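Polyketide synthase associated protein 5 (PDB 1Q9J) is thought to transfer mycocerosic acids from mycocerosic acid synthase onto phthiocerol, phthiodiolone and phenolphthiocerol, completing the synthesis of dimycocerosate esters. Local coordinates at residues Val36-Asp41 against Asp145-Gly150; Ala116-Tyr121 against Asp137-Arg142. All coordinates share one frame; numbering follows the deposited sequence.

Contact 1: Val36-Asp41 against Asp145-Gly150; sequences VDALSD and DAVTTG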
ATOM      1  N   VAL A  36     -21.701 -16.622  -5.376  1.00 66.98           N
ATOM      2  CA  VAL A  36     -21.031 -16.165  -6.593  1.00 70.16           C
ATOM      3  C   VAL A  36     -21.852 -15.254  -7.524  1.00 73.24           C
ATOM      4  O   VAL A  36     -21.341 -14.231  -7.986  1.00 75.20           O
ATOM      5  CB  VAL A  36     -20.484 -17.376  -7.416  1.00 66.76           C
ATOM      6  CG1 VAL A  36     -19.762 -16.884  -8.673  1.00 63.67           C
ATOM      7  CG2 VAL A  36     -19.522 -18.195  -6.560  1.00 63.64           C
ATOM      8  N   ASP A  37     -23.104 -15.612  -7.813  1.00 73.21           N
ATOM      9  CA  ASP A  37     -23.931 -14.787  -8.700  1.00 73.57           C
ATOM     10  C   ASP A  37     -24.033 -13.344  -8.209  1.00 72.06           C
ATOM     11  O   ASP A  37     -23.891 -12.398  -8.994  1.00 66.94           O
ATOM     12  CB  ASP A  37     -25.346 -15.375  -8.840  1.00 82.34           C
ATOM     13  CG  ASP A  37     -25.411 -16.547  -9.820  1.00 88.32           C
ATOM     14  OD1 ASP A  37     -24.464 -16.708 -10.626  1.00 89.22           O
ATOM     15  OD2 ASP A  37     -26.419 -17.296  -9.791  1.00 89.48           O
ATOM     16  N   ALA A  38     -24.289 -13.188  -6.912  1.00 71.14           N
ATOM     17  CA  ALA A  38     -24.412 -11.875  -6.284  1.00 69.10           C
ATOM     18  C   ALA A  38     -23.066 -11.162  -6.269  1.00 65.90           C
ATOM     19  O   ALA A  38     -22.997  -9.953  -6.461  1.00 64.34           O
ATOM     20  CB  ALA A  38     -24.929 -12.030  -4.857  1.00 69.88           C
ATOM     21  N   LEU A  39     -22.003 -11.924  -6.025  1.00 63.80           N
ATOM     22  CA  LEU A  39     -20.651 -11.380  -5.978  1.00 60.07           C
ATOM     23  C   LEU A  39     -20.279 -10.808  -7.339  1.00 59.71           C
ATOM     24  O   LEU A  39     -19.694  -9.733  -7.432  1.00 63.07           O
ATOM     25  CB  LEU A  39     -19.660 -12.475  -5.572  1.00 57.07           C
ATOM     26  CG  LEU A  39     -18.186 -12.184  -5.283  1.00 53.76           C
ATOM     27  CD1 LEU A  39     -17.356 -12.316  -6.544  1.00 55.41           C
ATOM     28  CD2 LEU A  39     -18.055 -10.818  -4.652  1.00 52.48           C
ATOM     29  N   SER A  40     -20.637 -11.518  -8.400  1.00 58.65           N
ATOM     30  CA  SER A  40     -20.325 -11.054  -9.737  1.00 57.68           C
ATOM     31  C   SER A  40     -21.073  -9.766 -10.027  1.00 57.14           C
ATOM     32  O   SER A  40     -20.568  -8.893 -10.732  1.00 58.45           O
ATOM     33  CB  SER A  40     -20.702 -12.115 -10.766  1.00 60.15           C
ATOM     34  OG  SER A  40     -20.147 -11.813 -12.041  1.00 62.52           O
ATOM     35  N   ASP A  41     -22.286  -9.643  -9.497  1.00 58.69           N
ATOM     36  CA  ASP A  41     -23.075  -8.424  -9.705  1.00 57.81           C
ATOM     37  C   ASP A  41     -22.401  -7.228  -9.044  1.00 56.18           C
ATOM     38  O   ASP A  41     -22.395  -6.121  -9.591  1.00 52.54           O
ATOM     39  CB  ASP A  41     -24.484  -8.573  -9.121  1.00 59.73           C
ATOM     40  CG  ASP A  41     -25.332  -9.543  -9.900  1.00 58.88           C
ATOM     41  OD1 ASP A  41     -25.173  -9.616 -11.137  1.00 61.37           O
ATOM     42  OD2 ASP A  41     -26.164 -10.225  -9.281  1.00 62.42           O
ATOM     43  N   ASP A 145     -25.102  -5.991  -0.114  1.00 70.18           N
ATOM     44  CA  ASP A 145     -26.354  -5.457  -0.629  1.00 74.86           C
ATOM     45  C   ASP A 145     -26.869  -6.339  -1.752  1.00 76.89           C
ATOM     46  O   ASP A 145     -28.041  -6.276  -2.111  1.00 78.77           O
ATOM     47  CB  ASP A 145     -26.171  -4.034  -1.171  1.00 78.72           C
ATOM     48  CG  ASP A 145     -25.873  -3.022  -0.083  1.00 80.97           C
ATOM     49  OD1 ASP A 145     -26.541  -3.065   0.975  1.00 81.97           O
ATOM     50  OD2 ASP A 145     -24.981  -2.173  -0.300  1.00 81.03           O
ATOM     51  N   ALA A 146     -25.987  -7.152  -2.317  1.00 79.42           N
ATOM     52  CA  ALA A 146     -26.358  -8.042  -3.414  1.00 80.52           C
ATOM     53  C   ALA A 146     -26.988  -9.333  -2.896  1.00 80.97           C
ATOM     54  O   ALA A 146     -27.870  -9.900  -3.537  1.00 81.49           O
ATOM     55  CB  ALA A 146     -25.128  -8.365  -4.252  1.00 83.50           C
ATOM     56  N   VAL A 147     -26.519  -9.791  -1.737  1.00 80.62           N
ATOM     57  CA  VAL A 147     -27.032 -11.006  -1.114  1.00 81.16           C
ATOM     58  C   VAL A 147     -28.243 -10.647  -0.256  1.00 82.04           C
ATOM     59  O   VAL A 147     -29.258 -11.338  -0.284  1.00 83.28           O
ATOM     60  CB  VAL A 147     -25.946 -11.681  -0.225  1.00 83.13           C
ATOM     61  CG1 VAL A 147     -26.568 -12.756   0.660  1.00 80.71           C
ATOM     62  CG2 VAL A 147     -24.859 -12.293  -1.103  1.00 79.39           C
ATOM     63  N   THR A 148     -28.128  -9.564   0.505  1.00 81.03           N
ATOM     64  CA  THR A 148     -29.218  -9.113   1.355  1.00 79.87           C
ATOM     65  C   THR A 148     -30.408  -8.710   0.502  1.00 80.40           C
ATOM     66  O   THR A 148     -31.547  -9.083   0.774  1.00 83.21           O
ATOM     67  CB  THR A 148     -28.787  -7.917   2.203  1.00 78.29           C
ATOM     68  OG1 THR A 148     -27.824  -8.352   3.165  1.00 79.45           O
ATOM     69  CG2 THR A 148     -29.971  -7.313   2.918  1.00 80.54           C
ATOM     70  N   THR A 149     -30.131  -7.948  -0.543  1.00 79.75           N
ATOM     71  CA  THR A 149     -31.167  -7.492  -1.449  1.00 78.66           C
ATOM     72  C   THR A 149     -30.816  -8.047  -2.818  1.00 81.48           C
ATOM     73  O   THR A 149     -29.739  -8.610  -3.006  1.00 82.48           O
ATOM     74  CB  THR A 149     -31.184  -5.970  -1.521  1.00 77.03           C
ATOM     75  OG1 THR A 149     -31.134  -5.440  -0.190  1.00 71.96           O
ATOM     76  CG2 THR A 149     -32.438  -5.488  -2.222  1.00 77.28           C
ATOM     77  N   GLY A 150     -31.718  -7.899  -3.777  1.00 81.58           N
ATOM     78  CA  GLY A 150     -31.426  -8.396  -5.106  1.00 82.72           C
ATOM     79  C   GLY A 150     -30.612  -7.377  -5.880  1.00 84.14           C
ATOM     80  O   GLY A 150     -30.176  -7.634  -7.004  1.00 85.93           O
TER
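A38 of helix 36-49 meets A146 and V147, close to the C-terminal end of helix 129-148, in a helix-helix contact of the N-terminal half of a two-domain, CoA-dependent acyltransferase-type fold. The evidence for a close backbone approach is the CA–CA distance of 5.2 Å between A38 and A146, a spacing possible because each offers no more than a methyl group. The interface between the two segments is correspondingly small, with 133 Å² buried over both sides.

The apolar contacts come first. The methyls of A38 and A146 each point at the opposing segment, and their CB atoms lie 3.7 Å apart. V147 adds one branch of its side chain, so A38 CB touches two successive residues of the partner helix.

Contact with the backbone is the second kind. The carbonyl oxygen of A38 rests on CB of A146 at 3.5 Å, a van der Waals contact between the methyl and the helix backbone.

The polar bonds lie within one segment or go to neighbours. S40 N donates to V36 O at 2.8 Å and D41 N to D37 O at 3.2 Å; in the second segment T149 N donates to D145 O at 3.1 Å. The backbone N of A38 is hydrogen-bonded to OD2 of D35 just before the helix, and D145 OD1 links outward in a salt bridge with R354 NH2. L39 points away from 145-150 and touches L107 of strand 105-110, so A38 lies on a different face of the helix from the one that meets the sheet.

The V147 contact depends on its first torsion: with CG1 anti to the backbone N (chi1 167°), the other methyl, CG2, sits beside that N and lies 3.8 Å from A38 CB.

Contact 2: Ala116-Tyr121 against Asp137-Arg142; sequences AELTLY and DELFSR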
ATOM      1  N   ALA A 116     -14.150 -19.582   0.869  1.00 93.13           N
ATOM      2  CA  ALA A 116     -13.254 -19.442  -0.275  1.00 87.54           C
ATOM      3  C   ALA A 116     -12.229 -18.331  -0.057  1.00 84.74           C
ATOM      4  O   ALA A 116     -12.123 -17.787   1.037  1.00 84.09           O
ATOM      5  CB  ALA A 116     -14.075 -19.148  -1.522  1.00 85.14           C
ATOM      6  N   GLU A 117     -11.469 -18.012  -1.103  1.00 83.49           N
ATOM      7  CA  GLU A 117     -10.481 -16.936  -1.043  1.00 81.90           C
ATOM      8  C   GLU A 117     -10.820 -15.885  -2.091  1.00 78.60           C
ATOM      9  O   GLU A 117     -10.846 -16.177  -3.287  1.00 77.69           O
ATOM     10  CB  GLU A 117      -9.072 -17.443  -1.334  1.00 83.08           C
ATOM     11  CG  GLU A 117      -8.581 -18.528  -0.419  1.00 88.74           C
ATOM     12  CD  GLU A 117      -7.146 -18.933  -0.726  1.00 92.16           C
ATOM     13  OE1 GLU A 117      -6.701 -19.987  -0.216  1.00 95.12           O
ATOM     14  OE2 GLU A 117      -6.465 -18.190  -1.473  1.00 90.33           O
ATOM     15  N   LEU A 118     -11.083 -14.665  -1.639  1.00 75.42           N
ATOM     16  CA  LEU A 118     -11.397 -13.571  -2.544  1.00 69.70           C
ATOM     17  C   LEU A 118     -10.093 -12.814  -2.729  1.00 66.81           C
ATOM     18  O   LEU A 118      -9.411 -12.497  -1.754  1.00 67.18           O
ATOM     19  CB  LEU A 118     -12.453 -12.657  -1.927  1.00 70.82           C
ATOM     20  CG  LEU A 118     -13.064 -11.613  -2.858  1.00 70.58           C
ATOM     21  CD1 LEU A 118     -13.711 -12.300  -4.042  1.00 72.70           C
ATOM     22  CD2 LEU A 118     -14.082 -10.791  -2.095  1.00 70.48           C
ATOM     23  N   THR A 119      -9.731 -12.544  -3.977  1.00 63.35           N
ATOM     24  CA  THR A 119      -8.494 -11.826  -4.248  1.00 58.07           C
ATOM     25  C   THR A 119      -8.695 -10.825  -5.361  1.00 56.87           C
ATOM     26  O   THR A 119      -9.111 -11.188  -6.460  1.00 56.96           O
ATOM     27  CB  THR A 119      -7.372 -12.776  -4.661  1.00 54.80           C
ATOM     28  OG1 THR A 119      -7.277 -13.831  -3.704  1.00 57.90           O
ATOM     29  CG2 THR A 119      -6.040 -12.035  -4.726  1.00 51.90           C
ATOM     30  N   LEU A 120      -8.391  -9.565  -5.063  1.00 53.24           N
ATOM     31  CA  LEU A 120      -8.521  -8.498  -6.037  1.00 50.36           C
ATOM     32  C   LEU A 120      -7.144  -8.049  -6.484  1.00 49.59           C
ATOM     33  O   LEU A 120      -6.257  -7.819  -5.664  1.00 46.85           O
ATOM     34  CB  LEU A 120      -9.261  -7.308  -5.444  1.00 50.31           C
ATOM     35  CG  LEU A 120      -9.658  -6.264  -6.492  1.00 51.96           C
ATOM     36  CD1 LEU A 120     -11.043  -6.604  -7.025  1.00 54.62           C
ATOM     37  CD2 LEU A 120      -9.668  -4.874  -5.863  1.00 45.75           C
ATOM     38  N   TYR A 121      -6.964  -7.955  -7.794  1.00 48.98           N
ATOM     39  CA  TYR A 121      -5.698  -7.510  -8.360  1.00 43.30           C
ATOM     40  C   TYR A 121      -5.954  -6.165  -8.999  1.00 43.32           C
ATOM     41  O   TYR A 121      -6.885  -5.994  -9.796  1.00 41.26           O
ATOM     42  CB  TYR A 121      -5.175  -8.482  -9.406  1.00 40.50           C
ATOM     43  CG  TYR A 121      -4.810  -9.824  -8.845  1.00 40.08           C
ATOM     44  CD1 TYR A 121      -5.780 -10.797  -8.650  1.00 38.51           C
ATOM     45  CD2 TYR A 121      -3.483 -10.124  -8.508  1.00 40.56           C
ATOM     46  CE1 TYR A 121      -5.439 -12.037  -8.136  1.00 42.60           C
ATOM     47  CE2 TYR A 121      -3.129 -11.363  -7.992  1.00 36.72           C
ATOM     48  CZ  TYR A 121      -4.114 -12.318  -7.807  1.00 41.16           C
ATOM     49  OH  TYR A 121      -3.777 -13.545  -7.269  1.00 43.67           O
ATOM     50  N   ASP A 137     -13.423  -2.239  -0.127  1.00 43.66           N
ATOM     51  CA  ASP A 137     -14.501  -2.052   0.823  1.00 45.04           C
ATOM     52  C   ASP A 137     -15.836  -1.853   0.069  1.00 43.20           C
ATOM     53  O   ASP A 137     -16.881  -2.382   0.455  1.00 43.36           O
ATOM     54  CB  ASP A 137     -14.154  -0.869   1.736  1.00 41.96           C
ATOM     55  CG  ASP A 137     -15.318  -0.438   2.596  1.00 41.00           C
ATOM     56  OD1 ASP A 137     -16.013   0.512   2.192  1.00 39.52           O
ATOM     57  OD2 ASP A 137     -15.546  -1.046   3.667  1.00 41.22           O
ATOM     58  N   GLU A 138     -15.783  -1.115  -1.029  1.00 41.96           N
ATOM     59  CA  GLU A 138     -16.969  -0.900  -1.833  1.00 48.22           C
ATOM     60  C   GLU A 138     -17.503  -2.249  -2.340  1.00 49.71           C
ATOM     61  O   GLU A 138     -18.706  -2.535  -2.242  1.00 46.31           O
ATOM     62  CB  GLU A 138     -16.645  -0.021  -3.027  1.00 51.31           C
ATOM     63  CG  GLU A 138     -17.868   0.453  -3.781  1.00 54.68           C
ATOM     64  CD  GLU A 138     -17.511   1.367  -4.927  1.00 59.20           C
ATOM     65  OE1 GLU A 138     -16.762   2.361  -4.693  1.00 55.16           O
ATOM     66  OE2 GLU A 138     -18.000   1.094  -6.055  1.00 60.12           O
ATOM     67  N   LEU A 139     -16.605  -3.067  -2.888  1.00 47.25           N
ATOM     68  CA  LEU A 139     -16.972  -4.384  -3.399  1.00 45.24           C
ATOM     69  C   LEU A 139     -17.804  -5.170  -2.369  1.00 45.34           C
ATOM     70  O   LEU A 139     -18.935  -5.574  -2.658  1.00 43.94           O
ATOM     71  CB  LEU A 139     -15.713  -5.193  -3.756  1.00 44.04           C
ATOM     72  CG  LEU A 139     -15.942  -6.681  -4.106  1.00 45.07           C
ATOM     73  CD1 LEU A 139     -16.614  -6.800  -5.467  1.00 41.74           C
ATOM     74  CD2 LEU A 139     -14.607  -7.402  -4.114  1.00 44.11           C
ATOM     75  N   PHE A 140     -17.245  -5.383  -1.178  1.00 42.12           N
ATOM     76  CA  PHE A 140     -17.956  -6.107  -0.136  1.00 44.25           C
ATOM     77  C   PHE A 140     -19.235  -5.381   0.299  1.00 48.78           C
ATOM     78  O   PHE A 140     -20.197  -6.012   0.755  1.00 48.24           O
ATOM     79  CB  PHE A 140     -17.087  -6.296   1.094  1.00 39.10           C
ATOM     80  CG  PHE A 140     -16.065  -7.391   0.980  1.00 40.54           C
ATOM     81  CD1 PHE A 140     -14.856  -7.169   0.331  1.00 39.76           C
ATOM     82  CD2 PHE A 140     -16.251  -8.599   1.650  1.00 43.83           C
ATOM     83  CE1 PHE A 140     -13.821  -8.134   0.365  1.00 39.53           C
ATOM     84  CE2 PHE A 140     -15.227  -9.578   1.692  1.00 45.52           C
ATOM     85  CZ  PHE A 140     -14.013  -9.339   1.054  1.00 41.13           C
ATOM     86  N   SER A 141     -19.254  -4.058   0.180  1.00 52.37           N
ATOM     87  CA  SER A 141     -20.442  -3.319   0.560  1.00 54.60           C
ATOM     88  C   SER A 141     -21.547  -3.657  -0.431  1.00 56.01           C
ATOM     89  O   SER A 141     -22.706  -3.759  -0.066  1.00 58.62           O
ATOM     90  CB  SER A 141     -20.167  -1.811   0.548  1.00 57.84           C
ATOM     91  OG  SER A 141     -21.391  -1.064   0.532  1.00 54.92           O
ATOM     92  N   ARG A 142     -21.173  -3.851  -1.687  1.00 56.31           N
ATOM     93  CA  ARG A 142     -22.151  -4.169  -2.714  1.00 58.44           C
ATOM     94  C   ARG A 142     -22.543  -5.636  -2.668  1.00 60.29           C
ATOM     95  O   ARG A 142     -23.671  -5.994  -2.998  1.00 60.33           O
ATOM     96  CB  ARG A 142     -21.602  -3.826  -4.094  1.00 61.12           C
ATOM     97  CG  ARG A 142     -20.900  -2.479  -4.139  1.00 61.35           C
ATOM     98  CD  ARG A 142     -20.725  -1.980  -5.558  1.00 58.73           C
ATOM     99  NE  ARG A 142     -21.900  -1.251  -5.981  1.00 58.21           N
ATOM    100  CZ  ARG A 142     -21.895   0.029  -6.328  1.00 59.23           C
ATOM    101  NH1 ARG A 142     -20.764   0.722  -6.310  1.00 59.00           N
ATOM    102  NH2 ARG A 142     -23.034   0.621  -6.673  1.00 54.79           N
TER
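L118 on strand 117-123 and F140 on helix 129-148 extend toward each other from opposite directions, and L139 comes in beside them. This is the helix-on-sheet layer of the N-terminal half: the strand is the middle one of a five-stranded mixed sheet, and the helix follows it directly in the chain. The CA atoms of L118 and F140 are 10.2 Å apart, a separation bridged by side chains alone.

A single methyl, CD2 of L118, makes both contacts. It meets the far end of the F140 ring, 3.5 Å from CZ and 3.6 Å from CE1, with CE2 more distant at 4.1 Å, so the methyl is offset toward one side of the ring's outer end. The same CD2 lies 4.0 Å from CD2 of L139. L118 extends CG anti to its own N (chi1 -169°), carrying the branch outward from the strand. The CB of F140 points neither at the strand nor away from it; with CG anti to the carbonyl carbon (chi1 -78°), the ring end comes nearer the strand than the start of the side chain would suggest. I28 of the neighbouring strand and M353 also touch that ring, and L107 flanks L118.

E138 and R142, one turn apart on the helix, are turned instead to helix 36-49. R142 NH1 and E138 OE2 form a salt bridge at 2.8 Å, the carboxylate oxygen lying in the guanidinium plane, although the N-H...O angle of 127° makes the hydrogen bond weak. E138 OE1 is hydrogen-bonded to H50 NE2.

Within 137-142, the E138-R142 salt bridge thus lies on a different side from the contact with the strand. There, three buried side chains meet through carbon atoms alone, so cohesion comes from dispersion and the exclusion of water.

From the N terminus, the chain runs through strand 23-31 into helix 36-49, whose first turns carry one half of contact 1. It then builds further strands of the five-stranded sheet, including 117-123, where contact 2 begins. The 15 residues between its segments take in the end of the strand, H124 and D128 (by similarity the proton acceptor and a residue organising the active site), and the first two turns of helix 129-148; contact 2 closes at 137-142. A few residues on, contact 1 closes over 103 residues. Contact 2 is therefore nested within contact 1, their centres 12 Å apart. Helix 129-148 is shared, tied to the sheet at 137-142 and to helix 36-49 near its end, at A146 and V147.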